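Local coordinates for rhodopsin (Todarodes pacificus, PDB 2Z73), which senses light for vision through isomerization of its retinal chromophore and signals through G-proteins to phospholipase C, at residues Tyr315-Ser327 against Cys337-Glu351. Residues are numbered along the deposited sequence; the frame is centred on the assembly and turned at random.
Sequences YSVSHPKFREAIS and CQFDDKETEDDKDAE. With PLM (palmitic acid), chain F; BOG (octyl beta-D-glucopyranoside), chain C.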
loop_
_atom_site.group_PDB
_atom_site.type_symbol
_atom_site.label_atom_id
_atom_site.label_comp_id
_atom_site.label_asym_id
_atom_site.label_seq_id
_atom_site.Cartn_x
_atom_site.Cartn_y
_atom_site.Cartn_z
ATOM N N TYR A 315 1.430 -4.455 -10.946
ATOM C CA TYR A 315 0.315 -4.421 -11.890
ATOM C C TYR A 315 0.795 -4.588 -13.325
ATOM O O TYR A 315 0.224 -5.354 -14.098
ATOM C CB TYR A 315 -0.415 -3.082 -11.813
ATOM C CG TYR A 315 -1.075 -2.746 -10.495
ATOM C CD1 TYR A 315 -1.073 -1.435 -10.015
ATOM C CD2 TYR A 315 -1.769 -3.707 -9.765
ATOM C CE1 TYR A 315 -1.742 -1.085 -8.848
ATOM C CE2 TYR A 315 -2.449 -3.364 -8.591
ATOM C CZ TYR A 315 -2.429 -2.051 -8.144
ATOM O OH TYR A 315 -3.104 -1.709 -7.003
ATOM N N SER A 316 1.847 -3.852 -13.677
ATOM C CA SER A 316 2.373 -3.873 -15.041
ATOM C C SER A 316 2.870 -5.221 -15.545
ATOM O O SER A 316 2.997 -5.419 -16.757
ATOM C CB SER A 316 3.485 -2.833 -15.195
ATOM O OG SER A 316 4.667 -3.241 -14.546
ATOM N N VAL A 317 3.148 -6.152 -14.636
ATOM C CA VAL A 317 3.633 -7.475 -15.046
ATOM C C VAL A 317 2.616 -8.588 -14.850
ATOM O O VAL A 317 2.872 -9.719 -15.248
ATOM C CB VAL A 317 4.905 -7.888 -14.270
ATOM C CG1 VAL A 317 6.009 -6.895 -14.513
ATOM C CG2 VAL A 317 4.603 -7.991 -12.788
ATOM N N SER A 318 1.473 -8.278 -14.240
ATOM C CA SER A 318 0.468 -9.313 -13.984
ATOM C C SER A 318 -0.971 -8.903 -14.219
ATOM O O SER A 318 -1.868 -9.735 -14.144
ATOM C CB SER A 318 0.579 -9.792 -12.544
ATOM O OG SER A 318 0.213 -8.746 -11.665
ATOM N N HIS A 319 -1.211 -7.629 -14.489
ATOM C CA HIS A 319 -2.580 -7.186 -14.711
ATOM C C HIS A 319 -2.863 -7.021 -16.205
ATOM O O HIS A 319 -2.432 -6.046 -16.817
ATOM C CB HIS A 319 -2.817 -5.871 -13.976
ATOM C CG HIS A 319 -4.259 -5.556 -13.775
ATOM N ND1 HIS A 319 -5.133 -5.380 -14.826
ATOM C CD2 HIS A 319 -4.991 -5.413 -12.647
ATOM C CE1 HIS A 319 -6.345 -5.144 -14.356
ATOM N NE2 HIS A 319 -6.285 -5.159 -13.036
ATOM N N PRO A 320 -3.610 -7.970 -16.802
ATOM C CA PRO A 320 -3.963 -7.965 -18.228
ATOM C C PRO A 320 -4.608 -6.689 -18.773
ATOM O O PRO A 320 -4.020 -6.019 -19.621
ATOM C CB PRO A 320 -4.870 -9.187 -18.364
ATOM C CG PRO A 320 -5.516 -9.278 -17.028
ATOM C CD PRO A 320 -4.353 -9.024 -16.092
ATOM N N LYS A 321 -5.804 -6.345 -18.305
ATOM C CA LYS A 321 -6.448 -5.136 -18.805
ATOM C C LYS A 321 -5.538 -3.931 -18.658
ATOM O O LYS A 321 -5.409 -3.130 -19.579
ATOM C CB LYS A 321 -7.772 -4.871 -18.077
ATOM C CG LYS A 321 -8.949 -5.658 -18.638
ATOM C CD LYS A 321 -10.234 -5.359 -17.882
ATOM C CE LYS A 321 -11.398 -6.153 -18.451
ATOM N NZ LYS A 321 -12.667 -5.903 -17.713
ATOM N N PHE A 322 -4.890 -3.816 -17.504
ATOM C CA PHE A 322 -3.990 -2.698 -17.247
ATOM C C PHE A 322 -2.813 -2.730 -18.206
ATOM O O PHE A 322 -2.406 -1.699 -18.744
ATOM C CB PHE A 322 -3.479 -2.748 -15.812
ATOM C CG PHE A 322 -2.549 -1.625 -15.459
ATOM C CD1 PHE A 322 -2.968 -0.304 -15.545
ATOM C CD2 PHE A 322 -1.258 -1.890 -15.028
ATOM C CE1 PHE A 322 -2.114 0.735 -15.204
ATOM C CE2 PHE A 322 -0.396 -0.858 -14.682
ATOM C CZ PHE A 322 -0.824 0.458 -14.770
ATOM N N ARG A 323 -2.260 -3.916 -18.421
ATOM C CA ARG A 323 -1.134 -4.058 -19.331
ATOM C C ARG A 323 -1.567 -3.709 -20.745
ATOM O O ARG A 323 -0.775 -3.211 -21.550
ATOM C CB ARG A 323 -0.597 -5.495 -19.293
ATOM C CG ARG A 323 0.318 -5.784 -18.114
ATOM C CD ARG A 323 0.588 -7.269 -17.981
ATOM N NE ARG A 323 1.121 -7.874 -19.202
ATOM C CZ ARG A 323 2.368 -7.729 -19.645
ATOM N NH1 ARG A 323 3.244 -6.992 -18.970
ATOM N NH2 ARG A 323 2.742 -8.332 -20.763
ATOM N N GLU A 324 -2.830 -3.972 -21.042
ATOM C CA GLU A 324 -3.377 -3.682 -22.362
ATOM C C GLU A 324 -3.271 -2.170 -22.537
ATOM O O GLU A 324 -2.569 -1.668 -23.414
ATOM C CB GLU A 324 -4.843 -4.127 -22.405
ATOM C CG GLU A 324 -5.383 -4.518 -23.765
ATOM C CD GLU A 324 -6.898 -4.644 -23.755
ATOM O OE1 GLU A 324 -7.465 -5.194 -24.723
ATOM O OE2 GLU A 324 -7.523 -4.178 -22.772
ATOM N N ALA A 325 -3.963 -1.451 -21.665
ATOM C CA ALA A 325 -3.975 0.004 -21.680
ATOM C C ALA A 325 -2.580 0.610 -21.819
ATOM O O ALA A 325 -2.375 1.537 -22.595
ATOM C CB ALA A 325 -4.653 0.523 -20.401
ATOM N N ILE A 326 -1.618 0.101 -21.067
ATOM C CA ILE A 326 -0.271 0.650 -21.158
ATOM C C ILE A 326 0.243 0.528 -22.585
ATOM O O ILE A 326 0.716 1.500 -23.168
ATOM C CB ILE A 326 0.712 -0.065 -20.180
ATOM C CG1 ILE A 326 0.282 0.185 -18.735
ATOM C CG2 ILE A 326 2.131 0.474 -20.364
ATOM C CD1 ILE A 326 1.253 -0.351 -17.714
ATOM N N SER A 327 0.131 -0.669 -23.149
ATOM C CA SER A 327 0.603 -0.916 -24.512
ATOM C C SER A 327 -0.022 0.058 -25.504
ATOM O O SER A 327 0.583 0.400 -26.522
ATOM C CB SER A 327 0.273 -2.352 -24.929
ATOM O OG SER A 327 -1.123 -2.535 -25.079
ATOM N N CYS A 337 8.341 -6.227 -20.721
ATOM C CA CYS A 337 7.137 -6.949 -20.322
ATOM C C CYS A 337 6.095 -6.908 -21.439
ATOM O O CYS A 337 4.908 -6.703 -21.186
ATOM C CB CYS A 337 6.572 -6.294 -19.064
ATOM S SG CYS A 337 7.838 -5.342 -18.192
ATOM N N GLN A 338 6.554 -7.116 -22.669
ATOM C CA GLN A 338 5.698 -7.079 -23.848
ATOM C C GLN A 338 4.296 -7.666 -23.695
ATOM O O GLN A 338 4.113 -8.772 -23.191
ATOM C CB GLN A 338 6.408 -7.753 -25.023
ATOM C CG GLN A 338 6.397 -6.897 -26.273
ATOM C CD GLN A 338 7.040 -5.544 -26.037
ATOM O OE1 GLN A 338 8.254 -5.446 -25.868
ATOM N NE2 GLN A 338 6.226 -4.493 -26.009
ATOM N N PHE A 339 3.307 -6.904 -24.152
ATOM C CA PHE A 339 1.911 -7.316 -24.083
ATOM C C PHE A 339 1.484 -8.141 -25.296
ATOM O O PHE A 339 2.063 -8.035 -26.379
ATOM C CB PHE A 339 1.007 -6.083 -23.976
ATOM C CG PHE A 339 -0.459 -6.410 -24.000
ATOM C CD1 PHE A 339 -1.050 -7.081 -22.937
ATOM C CD2 PHE A 339 -1.243 -6.077 -25.100
ATOM C CE1 PHE A 339 -2.398 -7.417 -22.967
ATOM C CE2 PHE A 339 -2.593 -6.410 -25.139
ATOM C CZ PHE A 339 -3.171 -7.080 -24.069
ATOM N N ASP A 340 0.461 -8.963 -25.096
ATOM C CA ASP A 340 -0.083 -9.803 -26.150
ATOM C C ASP A 340 -1.589 -9.941 -25.991
ATOM O O ASP A 340 -2.109 -9.894 -24.880
ATOM C CB ASP A 340 0.532 -11.193 -26.111
ATOM C CG ASP A 340 -0.159 -12.142 -27.054
ATOM O OD1 ASP A 340 -0.027 -11.947 -28.280
ATOM O OD2 ASP A 340 -0.846 -13.065 -26.574
ATOM N N ASP A 341 -2.281 -10.135 -27.107
ATOM C CA ASP A 341 -3.733 -10.268 -27.095
ATOM C C ASP A 341 -4.208 -11.397 -26.190
ATOM O O ASP A 341 -5.188 -11.246 -25.459
ATOM C CB ASP A 341 -4.240 -10.513 -28.512
ATOM C CG ASP A 341 -3.632 -9.562 -29.516
ATOM O OD1 ASP A 341 -3.897 -9.716 -30.731
ATOM O OD2 ASP A 341 -2.882 -8.661 -29.087
ATOM N N LYS A 342 -3.509 -12.527 -26.241
ATOM C CA LYS A 342 -3.880 -13.688 -25.442
ATOM C C LYS A 342 -4.044 -13.416 -23.950
ATOM O O LYS A 342 -4.697 -14.186 -23.248
ATOM C CB LYS A 342 -2.867 -14.821 -25.646
ATOM C CG LYS A 342 -3.087 -15.639 -26.917
ATOM C CD LYS A 342 -2.192 -16.876 -26.944
ATOM C CE LYS A 342 -2.678 -17.916 -27.954
ATOM N NZ LYS A 342 -2.644 -17.439 -29.368
ATOM N N GLU A 343 -3.465 -12.322 -23.467
ATOM C CA GLU A 343 -3.554 -11.982 -22.049
ATOM C C GLU A 343 -4.962 -11.541 -21.635
ATOM O O GLU A 343 -5.330 -11.631 -20.461
ATOM C CB GLU A 343 -2.558 -10.865 -21.712
ATOM C CG GLU A 343 -1.138 -11.090 -22.229
ATOM C CD GLU A 343 -0.161 -10.019 -21.750
ATOM O OE1 GLU A 343 1.006 -10.012 -22.206
ATOM O OE2 GLU A 343 -0.559 -9.187 -20.912
ATOM N N THR A 344 -5.749 -11.076 -22.598
ATOM C CA THR A 344 -7.099 -10.591 -22.326
ATOM C C THR A 344 -8.228 -11.555 -22.698
ATOM O O THR A 344 -9.404 -11.253 -22.495
ATOM C CB THR A 344 -7.334 -9.252 -23.054
ATOM O OG1 THR A 344 -6.956 -9.385 -24.428
ATOM C CG2 THR A 344 -6.502 -8.148 -22.412
ATOM N N GLU A 345 -7.865 -12.714 -23.231
ATOM C CA GLU A 345 -8.843 -13.710 -23.641
ATOM C C GLU A 345 -9.870 -14.044 -22.566
ATOM O O GLU A 345 -11.071 -13.915 -22.796
ATOM C CB GLU A 345 -8.129 -14.985 -24.082
ATOM C CG GLU A 345 -7.167 -14.767 -25.233
ATOM C CD GLU A 345 -6.415 -16.024 -25.603
ATOM O OE1 GLU A 345 -5.761 -16.608 -24.712
ATOM O OE2 GLU A 345 -6.474 -16.426 -26.782
ATOM N N ASP A 346 -9.399 -14.472 -21.396
ATOM C CA ASP A 346 -10.300 -14.829 -20.304
ATOM C C ASP A 346 -11.314 -13.739 -19.974
ATOM O O ASP A 346 -12.403 -14.032 -19.480
ATOM C CB ASP A 346 -9.510 -15.194 -19.043
ATOM C CG ASP A 346 -8.972 -16.621 -19.075
ATOM O OD1 ASP A 346 -8.099 -16.916 -19.919
ATOM O OD2 ASP A 346 -9.426 -17.447 -18.255
ATOM N N ASP A 347 -10.963 -12.484 -20.238
ATOM C CA ASP A 347 -11.889 -11.384 -19.975
ATOM C C ASP A 347 -12.915 -11.295 -21.097
ATOM O O ASP A 347 -14.059 -10.893 -20.882
ATOM C CB ASP A 347 -11.144 -10.051 -19.857
ATOM C CG ASP A 347 -10.404 -9.909 -18.542
ATOM O OD1 ASP A 347 -9.303 -10.480 -18.404
ATOM O OD2 ASP A 347 -10.938 -9.228 -17.643
ATOM N N LYS A 348 -12.495 -11.680 -22.298
ATOM C CA LYS A 348 -13.365 -11.656 -23.467
ATOM C C LYS A 348 -14.549 -12.600 -23.273
ATOM O O LYS A 348 -15.708 -12.184 -23.336
ATOM C CB LYS A 348 -12.569 -12.073 -24.703
ATOM C CG LYS A 348 -11.331 -11.220 -24.948
ATOM C CD LYS A 348 -10.506 -11.740 -26.116
ATOM C CE LYS A 348 -9.274 -10.873 -26.352
ATOM N NZ LYS A 348 -8.387 -11.432 -27.414
ATOM N N ASP A 349 -14.246 -13.872 -23.031
ATOM C CA ASP A 349 -15.270 -14.892 -22.828
ATOM C C ASP A 349 -16.139 -14.596 -21.616
ATOM O O ASP A 349 -17.360 -14.750 -21.664
ATOM C CB ASP A 349 -14.620 -16.267 -22.655
ATOM C CG ASP A 349 -13.867 -16.718 -23.893
ATOM O OD1 ASP A 349 -12.931 -16.011 -24.320
ATOM O OD2 ASP A 349 -14.217 -17.785 -24.440
ATOM N N ALA A 350 -15.506 -14.174 -20.529
ATOM C CA ALA A 350 -16.225 -13.868 -19.301
ATOM C C ALA A 350 -17.308 -12.816 -19.506
ATOM O O ALA A 350 -18.306 -12.795 -18.786
ATOM C CB ALA A 350 -15.244 -13.397 -18.232
ATOM N N GLU A 351 -17.121 -11.950 -20.495
ATOM C CA GLU A 351 -18.087 -10.892 -20.750
ATOM C C GLU A 351 -18.938 -11.097 -21.998
ATOM O O GLU A 351 -20.041 -10.554 -22.093
ATOM C CB GLU A 351 -17.362 -9.544 -20.804
ATOM C CG GLU A 351 -16.693 -9.189 -19.480
ATOM C CD GLU A 351 -15.761 -8.001 -19.579
ATOM O OE1 GLU A 351 -16.224 -6.919 -19.992
ATOM O OE2 GLU A 351 -14.567 -8.149 -19.237
HETATM C C1 PLM F . 7.454 -4.453 -16.676
HETATM O O2 PLM F . 6.295 -4.356 -16.299
HETATM C C2 PLM F . 8.550 -3.657 -15.958
HETATM C C3 PLM F . 8.302 -2.145 -15.919
HETATM C C4 PLM F . 9.581 -1.407 -15.556
HETATM C C5 PLM F . 9.480 -0.768 -14.207
HETATM C C6 PLM F . 10.765 -0.052 -13.884
HETATM C C7 PLM F . 11.468 -0.734 -12.729
HETATM C C8 PLM F . 12.783 -0.042 -12.359
HETATM C C9 PLM F . 13.107 -0.222 -10.884
HETATM C CA PLM F . 14.514 -0.721 -10.674
HETATM C CB PLM F . 14.648 -1.354 -9.307
HETATM C CC PLM F . 16.091 -1.387 -8.849
HETATM C CD PLM F . 16.203 -2.023 -7.480
HETATM C CE PLM F . 17.138 -3.207 -7.526
HETATM C CF PLM F . 16.412 -4.517 -7.257
HETATM C CG PLM F . 17.361 -5.715 -7.308
HETATM C C1 BOG C . -13.590 -6.772 -12.706
HETATM O O1 BOG C . -12.962 -7.026 -11.524
HETATM C C2 BOG C . -12.835 -7.695 -13.627
HETATM O O2 BOG C . -11.390 -7.387 -13.708
HETATM C C3 BOG C . -13.518 -7.445 -14.894
HETATM O O3 BOG C . -12.844 -8.300 -15.745
HETATM C C4 BOG C . -15.060 -7.775 -14.753
HETATM O O4 BOG C . -15.719 -7.543 -15.958
HETATM C C5 BOG C . -15.746 -6.857 -13.832
HETATM O O5 BOG C . -15.061 -7.106 -12.610
HETATM C C6 BOG C . -17.289 -7.193 -13.676
HETATM O O6 BOG C . -17.930 -6.190 -12.719
HETATM C "C1'" BOG C . -12.892 -5.729 -11.002
HETATM C "C2'" BOG C . -12.557 -6.007 -9.623
HETATM C "C3'" BOG C . -11.302 -5.222 -9.448
HETATM C "C4'" BOG C . -10.567 -6.089 -8.595
HETATM C "C5'" BOG C . -9.461 -5.238 -8.094
HETATM C "C6'" BOG C . -8.450 -6.218 -7.848
HETATM C "C7'" BOG C . -7.324 -5.368 -7.421
HETATM C "C8'" BOG C . -6.207 -6.175 -7.797
#
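Pro320 and Glu343 bring the two backbones close, with CA atoms 5.6 Å apart. The axes of helices 320-327 and 345-351 stay 11.2 Å apart, 114° between their directions, and the loop before 345-351 runs beside helix 320-327. The Arg323 chain bends at chi3 (55°), which turns the guanidinium toward 337-343. Arg323 NE and NH2 grip the Glu343 carboxylate side-on, NE to OE2 at 2.7 Å and NH2 to OE1 at 2.8 Å, with the two planes nearly coplanar. NH1 and NH2 both donate to Cys337 O, and Arg323 NH1 also hydrogen-bonds Ser316 O at 2.7 Å. With an alanine at Arg323, the Glu343 carboxylate would probably lose its cationic mate and Cys337 O both of its guanidinium donors. Phe339 lays one ring face over Glu324 CA, a CH-pi contact 3.8 Å from the ring centroid. Thr344 CG2 lies at the ring edge and meets the Glu324 carboxylate. Further along, Lys321 NZ forms a salt bridge with Glu351 OE2 (3.3 Å) and a long one with Asp347. Cys337 SG is covalently bonded to C1 of a palmitoyl group. The ion pair and carbonyl bonds thus tie the chain beyond this lipid anchor back onto the amphipathic helix 8 that follows transmembrane helix 7.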